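Local coordinates for carbon dioxide concentrating mechanism protein CcmK (Synechococcus elongatus, PDB 4OX6), which probably forms hexameric tiles of the carboxysome shell, the protein coat of a bacterial microcompartment that concentrates carbon dioxide, at residues Q18-L23 against N60-V65; G42-V47 against S66-A71. All blocks are in the same frame, centred on the assembly; numbering follows the deposited sequence.

Contact 1 (Q18-L23 against N60-V65)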
loop_
_atom_site.group_PDB
_atom_site.type_symbol
_atom_site.label_atom_id
_atom_site.label_comp_id
_atom_site.label_asym_id
_atom_site.label_seq_id
_atom_site.Cartn_x
_atom_site.Cartn_y
_atom_site.Cartn_z
ATOM N N GLN A 18 -28.001 -15.673 -3.945
ATOM C CA GLN A 18 -26.680 -16.323 -4.100
ATOM C C GLN A 18 -25.693 -16.120 -2.971
ATOM O O GLN A 18 -25.351 -14.997 -2.521
ATOM C CB GLN A 18 -26.054 -16.000 -5.455
ATOM C CG GLN A 18 -26.933 -16.480 -6.590
ATOM C CD GLN A 18 -26.128 -17.195 -7.653
ATOM O OE1 GLN A 18 -25.057 -16.726 -8.036
ATOM N NE2 GLN A 18 -26.594 -18.382 -8.074
ATOM N N ALA A 19 -25.178 -17.252 -2.528
ATOM C CA ALA A 19 -24.083 -17.265 -1.565
ATOM C C ALA A 19 -22.864 -16.553 -2.060
ATOM O O ALA A 19 -22.654 -16.423 -3.279
ATOM C CB ALA A 19 -23.688 -18.696 -1.237
ATOM N N ILE A 20 -22.051 -16.116 -1.093
ATOM C CA ILE A 20 -20.686 -15.653 -1.374
ATOM C C ILE A 20 -19.700 -16.563 -0.731
ATOM O O ILE A 20 -19.804 -16.929 0.453
ATOM C CB ILE A 20 -20.477 -14.163 -0.970
ATOM C CG1 ILE A 20 -18.961 -13.723 -0.972
ATOM C CG2 ILE A 20 -20.981 -13.913 0.327
ATOM C CD1 ILE A 20 -18.474 -13.377 -2.350
ATOM N N GLY A 21 -18.662 -16.921 -1.488
ATOM C CA GLY A 21 -17.483 -17.543 -0.910
ATOM C C GLY A 21 -16.304 -16.613 -1.174
ATOM O O GLY A 21 -16.178 -16.057 -2.274
ATOM N N SER A 22 -15.461 -16.467 -0.148
ATOM C CA SER A 22 -14.242 -15.650 -0.299
ATOM C C SER A 22 -13.115 -16.425 0.307
ATOM O O SER A 22 -13.192 -16.948 1.370
ATOM C CB SER A 22 -14.431 -14.328 0.415
ATOM O OG SER A 22 -13.335 -13.420 0.184
ATOM N N LEU A 23 -12.018 -16.468 -0.455
ATOM C CA LEU A 23 -10.806 -17.168 -0.090
ATOM C C LEU A 23 -9.598 -16.289 -0.269
ATOM O O LEU A 23 -9.488 -15.653 -1.308
ATOM C CB LEU A 23 -10.713 -18.466 -0.938
ATOM C CG LEU A 23 -9.491 -19.365 -0.723
ATOM C CD1 LEU A 23 -9.816 -20.813 -1.190
ATOM C CD2 LEU A 23 -8.264 -18.948 -1.510
ATOM N N ASN A 60 -13.438 -13.750 -4.756
ATOM C CA ASN A 60 -14.854 -13.783 -4.365
ATOM C C ASN A 60 -15.652 -14.476 -5.438
ATOM O O ASN A 60 -15.543 -14.162 -6.651
ATOM C CB ASN A 60 -15.330 -12.352 -4.201
ATOM C CG ASN A 60 -14.523 -11.626 -3.143
ATOM O OD1 ASN A 60 -14.426 -12.100 -2.012
ATOM N ND2 ASN A 60 -13.931 -10.500 -3.513
ATOM N N ILE A 61 -16.401 -15.500 -5.036
ATOM C CA ILE A 61 -17.253 -16.276 -5.922
ATOM C C ILE A 61 -18.706 -16.207 -5.454
ATOM O O ILE A 61 -19.011 -16.050 -4.244
ATOM C CB ILE A 61 -16.766 -17.720 -6.039
ATOM C CG1 ILE A 61 -16.905 -18.510 -4.732
ATOM C CG2 ILE A 61 -15.346 -17.784 -6.580
ATOM C CD1 ILE A 61 -16.723 -20.020 -4.929
ATOM N N ARG A 62 -19.611 -16.419 -6.395
ATOM C CA ARG A 62 -21.041 -16.439 -6.103
ATOM C C ARG A 62 -21.689 -17.664 -6.714
ATOM O O ARG A 62 -21.331 -18.075 -7.812
ATOM C CB ARG A 62 -21.763 -15.215 -6.649
ATOM C CG ARG A 62 -21.223 -13.871 -6.216
ATOM C CD ARG A 62 -21.314 -13.586 -4.693
ATOM N NE ARG A 62 -22.661 -13.517 -4.163
ATOM C CZ ARG A 62 -23.451 -12.460 -4.233
ATOM N NH1 ARG A 62 -23.032 -11.319 -4.693
ATOM N NH2 ARG A 62 -24.668 -12.521 -3.711
ATOM N N GLY A 63 -22.673 -18.225 -6.024
ATOM C CA GLY A 63 -23.451 -19.329 -6.560
ATOM C C GLY A 63 -24.382 -19.846 -5.489
ATOM O O GLY A 63 -24.416 -19.268 -4.378
ATOM N N ASP A 64 -25.156 -20.870 -5.797
ATOM C CA ASP A 64 -25.930 -21.514 -4.754
ATOM C C ASP A 64 -24.991 -22.041 -3.686
ATOM O O ASP A 64 -23.862 -22.460 -3.984
ATOM C CB ASP A 64 -26.749 -22.664 -5.298
ATOM C CG ASP A 64 -27.869 -22.209 -6.167
ATOM O OD1 ASP A 64 -28.164 -20.993 -6.216
ATOM O OD2 ASP A 64 -28.453 -23.142 -6.795
ATOM N N VAL A 65 -25.413 -22.073 -2.406
ATOM C CA VAL A 65 -24.466 -22.405 -1.359
ATOM C C VAL A 65 -23.825 -23.797 -1.560
ATOM O O VAL A 65 -22.629 -23.971 -1.249
ATOM C CB VAL A 65 -25.032 -22.235 0.070
ATOM C CG1 VAL A 65 -26.001 -23.250 0.406
ATOM C CG2 VAL A 65 -23.879 -22.189 1.094
HETATM O O HOH W 1 -23.230 -17.677 -10.307
#

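Contact 2 (G42-V47 against S66-A71)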
loop_
_atom_site.group_PDB
_atom_site.type_symbol
_atom_site.label_atom_id
_atom_site.label_comp_id
_atom_site.label_asym_id
_atom_site.label_seq_id
_atom_site.Cartn_x
_atom_site.Cartn_y
_atom_site.Cartn_z
ATOM N N GLY A 42 -17.565 -26.346 -9.581
ATOM C CA GLY A 42 -18.983 -26.150 -9.259
ATOM C C GLY A 42 -19.576 -25.076 -10.144
ATOM O O GLY A 42 -18.846 -24.337 -10.831
ATOM N N ARG A 43 -20.899 -24.958 -10.110
ATOM C CA ARG A 43 -21.579 -23.951 -10.861
ATOM C C ARG A 43 -21.519 -22.656 -10.063
ATOM O O ARG A 43 -22.430 -22.267 -9.334
ATOM C CB ARG A 43 -23.039 -24.348 -11.141
ATOM C CG ARG A 43 -23.727 -23.350 -12.024
ATOM C CD ARG A 43 -25.102 -23.817 -12.428
ATOM N NE ARG A 43 -25.634 -22.987 -13.495
ATOM C CZ ARG A 43 -26.640 -23.350 -14.283
ATOM N NH1 ARG A 43 -27.213 -24.540 -14.121
ATOM N NH2 ARG A 43 -27.078 -22.526 -15.233
ATOM N N ILE A 44 -20.398 -21.964 -10.198
ATOM C CA ILE A 44 -20.122 -20.693 -9.568
ATOM C C ILE A 44 -19.567 -19.681 -10.571
ATOM O O ILE A 44 -19.101 -20.097 -11.647
ATOM C CB ILE A 44 -19.191 -20.863 -8.311
ATOM C CG1 ILE A 44 -17.754 -21.263 -8.664
ATOM C CG2 ILE A 44 -19.782 -21.909 -7.338
ATOM C CD1 ILE A 44 -16.804 -20.148 -9.160
ATOM N N THR A 45 -19.640 -18.412 -10.216
ATOM C CA THR A 45 -19.074 -17.316 -11.016
ATOM C C THR A 45 -18.021 -16.638 -10.126
ATOM O O THR A 45 -18.318 -16.286 -8.949
ATOM C CB THR A 45 -20.135 -16.277 -11.404
ATOM O OG1 THR A 45 -21.227 -16.943 -12.088
ATOM C CG2 THR A 45 -19.590 -15.260 -12.351
ATOM N N ILE A 46 -16.808 -16.422 -10.666
ATOM C CA ILE A 46 -15.832 -15.583 -9.994
ATOM C C ILE A 46 -16.227 -14.150 -10.354
ATOM O O ILE A 46 -16.386 -13.808 -11.515
ATOM C CB ILE A 46 -14.430 -15.858 -10.553
ATOM C CG1 ILE A 46 -14.009 -17.314 -10.413
ATOM C CG2 ILE A 46 -13.424 -15.015 -9.763
ATOM C CD1 ILE A 46 -12.798 -17.710 -11.368
ATOM N N VAL A 47 -16.466 -13.338 -9.333
ATOM C CA VAL A 47 -16.934 -11.960 -9.523
ATOM C C VAL A 47 -15.891 -10.886 -9.350
ATOM O O VAL A 47 -16.030 -9.843 -9.944
ATOM C CB VAL A 47 -18.189 -11.649 -8.667
ATOM C CG1 VAL A 47 -19.361 -12.597 -9.130
ATOM C CG2 VAL A 47 -17.944 -11.801 -7.168
ATOM N N SER A 66 -24.590 -24.794 -2.030
ATOM C CA SER A 66 -24.011 -26.149 -2.155
ATOM C C SER A 66 -22.866 -26.144 -3.191
ATOM O O SER A 66 -21.885 -26.844 -3.035
ATOM C CB SER A 66 -25.018 -27.197 -2.552
ATOM O OG SER A 66 -25.798 -26.653 -3.555
ATOM N N GLU A 67 -23.038 -25.356 -4.237
ATOM C CA GLU A 67 -22.033 -25.212 -5.300
ATOM C C GLU A 67 -20.823 -24.428 -4.792
ATOM O O GLU A 67 -19.666 -24.784 -5.076
ATOM C CB GLU A 67 -22.614 -24.599 -6.551
ATOM C CG GLU A 67 -23.748 -25.379 -7.169
ATOM C CD GLU A 67 -23.313 -26.693 -7.746
ATOM O OE1 GLU A 67 -22.358 -26.711 -8.600
ATOM O OE2 GLU A 67 -23.861 -27.746 -7.309
ATOM N N VAL A 68 -21.060 -23.355 -4.045
ATOM C CA VAL A 68 -19.946 -22.600 -3.429
ATOM C C VAL A 68 -19.185 -23.461 -2.468
ATOM O O VAL A 68 -17.910 -23.368 -2.457
ATOM C CB VAL A 68 -20.462 -21.353 -2.729
ATOM C CG1 VAL A 68 -19.416 -20.691 -1.880
ATOM C CG2 VAL A 68 -20.985 -20.370 -3.784
ATOM N N LYS A 69 -19.835 -24.343 -1.682
ATOM C CA LYS A 69 -19.105 -25.190 -0.784
ATOM C C LYS A 69 -18.161 -26.140 -1.561
ATOM O O LYS A 69 -16.975 -26.335 -1.164
ATOM C CB LYS A 69 -20.066 -26.007 0.078
ATOM C CG LYS A 69 -20.829 -25.189 1.090
ATOM C CD LYS A 69 -22.006 -25.942 1.730
ATOM C CE LYS A 69 -21.527 -27.017 2.643
ATOM N NZ LYS A 69 -22.719 -27.570 3.413
ATOM N N THR A 70 -18.650 -26.790 -2.646
ATOM C CA THR A 70 -17.815 -27.732 -3.370
ATOM C C THR A 70 -16.665 -26.950 -4.065
ATOM O O THR A 70 -15.519 -27.435 -4.130
ATOM C CB THR A 70 -18.641 -28.616 -4.274
ATOM O OG1 THR A 70 -17.812 -29.705 -4.711
ATOM C CG2 THR A 70 -19.216 -27.881 -5.378
ATOM N N ALA A 71 -16.979 -25.788 -4.610
ATOM C CA ALA A 71 -15.952 -24.919 -5.191
ATOM C C ALA A 71 -14.880 -24.523 -4.182
ATOM O O ALA A 71 -13.672 -24.570 -4.452
ATOM C CB ALA A 71 -16.569 -23.692 -5.819
#

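Contact 1 (Q18-L23 against N60-V65)
Ile-20 and Arg-62 face each other as a non-hydrogen-bonded pair where strands 19-26 and 56-63 run antiparallel in the middle of the four-stranded sheet of the BMC fold. The tight part is the Gly-21/Ile-61 pair, which exchanges two backbone bonds: Gly-21 N to Ile-61 O, and Ile-61 N to Gly-21 O, the latter at 2.8 Å. Towards Ala-19 and Gly-63 the ladder grows longer and weaker: Gly-63 N gives a longer bond to Ala-19 O, and Ala-19 N only a weak one back to Gly-63 O.

Arg-62 curls across the neighbouring strand, bent at chi2 (-63°) and chi3, which brings its guanidinium edge onto two carbonyls. Arg-62 NH2 points almost straight at Gln-18 O (2.8 Å, 173°), while Arg-62 NE reaches Ala-19 O at 3.0 Å from above the carbonyl plane, on the face opposite Gly-63 N. NH1 turns away to a salt bridge with Glu-101. Arg-62 CD lies 3.7 Å from Ile-20 CD1. With an alanine in place of Arg-62, Gln-18 O would probably lose its straight donor and Glu-101 its mate, and a gap would open beside Ile-20 CD1.

The loose side is the Gln-18/Asp-64 end. Gln-18 lays its amide along Gly-63, Gln-18 OE1 3.4 Å from Gly-63 CA, and a water links OE1 to Arg-62 O; exposed Asp-64 merely comes near, its OD1 3.6 Å from Gln-18 NE2. At the other, buried end Ser-22 packs on Pro-29, and Asn-60 on Phe-28, of a second subunit, and Ser-22 OG donates to Asn-60 OD1 at 2.8 Å.

Contact 2 (G42-V47 against S66-A71)
Glu-67, in the first turn of helix 65-81, takes the backbone N-H of Arg-43 on its carboxylate, tying the helix to the turn that leads into strand 45-53. This is the polar part of the contact, and it is a single bond: Arg-43 N to Glu-67 OE1, 2.7 Å and essentially straight at 179°, made to the anti lone pair of the oxygen. The bend of the Glu-67 chain at chi2 (-68°) turns OE1 to the N-H of Arg-43, the centre of an inverse gamma turn. The guanidinium takes no share, since the extended chain carries Arg-43 NE 7.0 Å from Glu-67 OE1.

Close packing against the same carboxylate comes next, with Gly-42 CA 3.5 Å from Glu-67 OE1.

The apolar part belongs to Ile-44, both of whose branches reach Ala-71 CB, Ile-44 CG1 at 3.9 Å. Ile-44 CG2 also touches Glu-67 O and, at 4.1 Å, Val-68 CG2. Around this patch the fold closes in: Ile-44 and Ala-71 both rest on Ile-61 of strand 56-63, Ile-44 also meets Val-39 and Ala-71 meets Met-38 of helix 28-39, and Val-68 packs on Ile-92 of strand 86-93.

From the N terminus, the chain enters strand 19-26, passes through helix 28-39 and the turn at Gly-42, and runs out along strand 45-53 before returning on 56-63. That return closes the larger loop, at contact 1, and pairs the first strand with the third. Helix 65-81 follows at once and closes contact 2 against residues 42-47, so the two loops cross rather than nest. Strand 56-63 joins them: it lies between strands 19-26 and 45-53, and probable backbone bonds from Arg-62 N to Thr-45 O and Val-47 N to Asn-60 O carry the sheet onward. Contact 1 ties strand to strand; contact 2 ties helix 65-81 to the turn before strand 45-53.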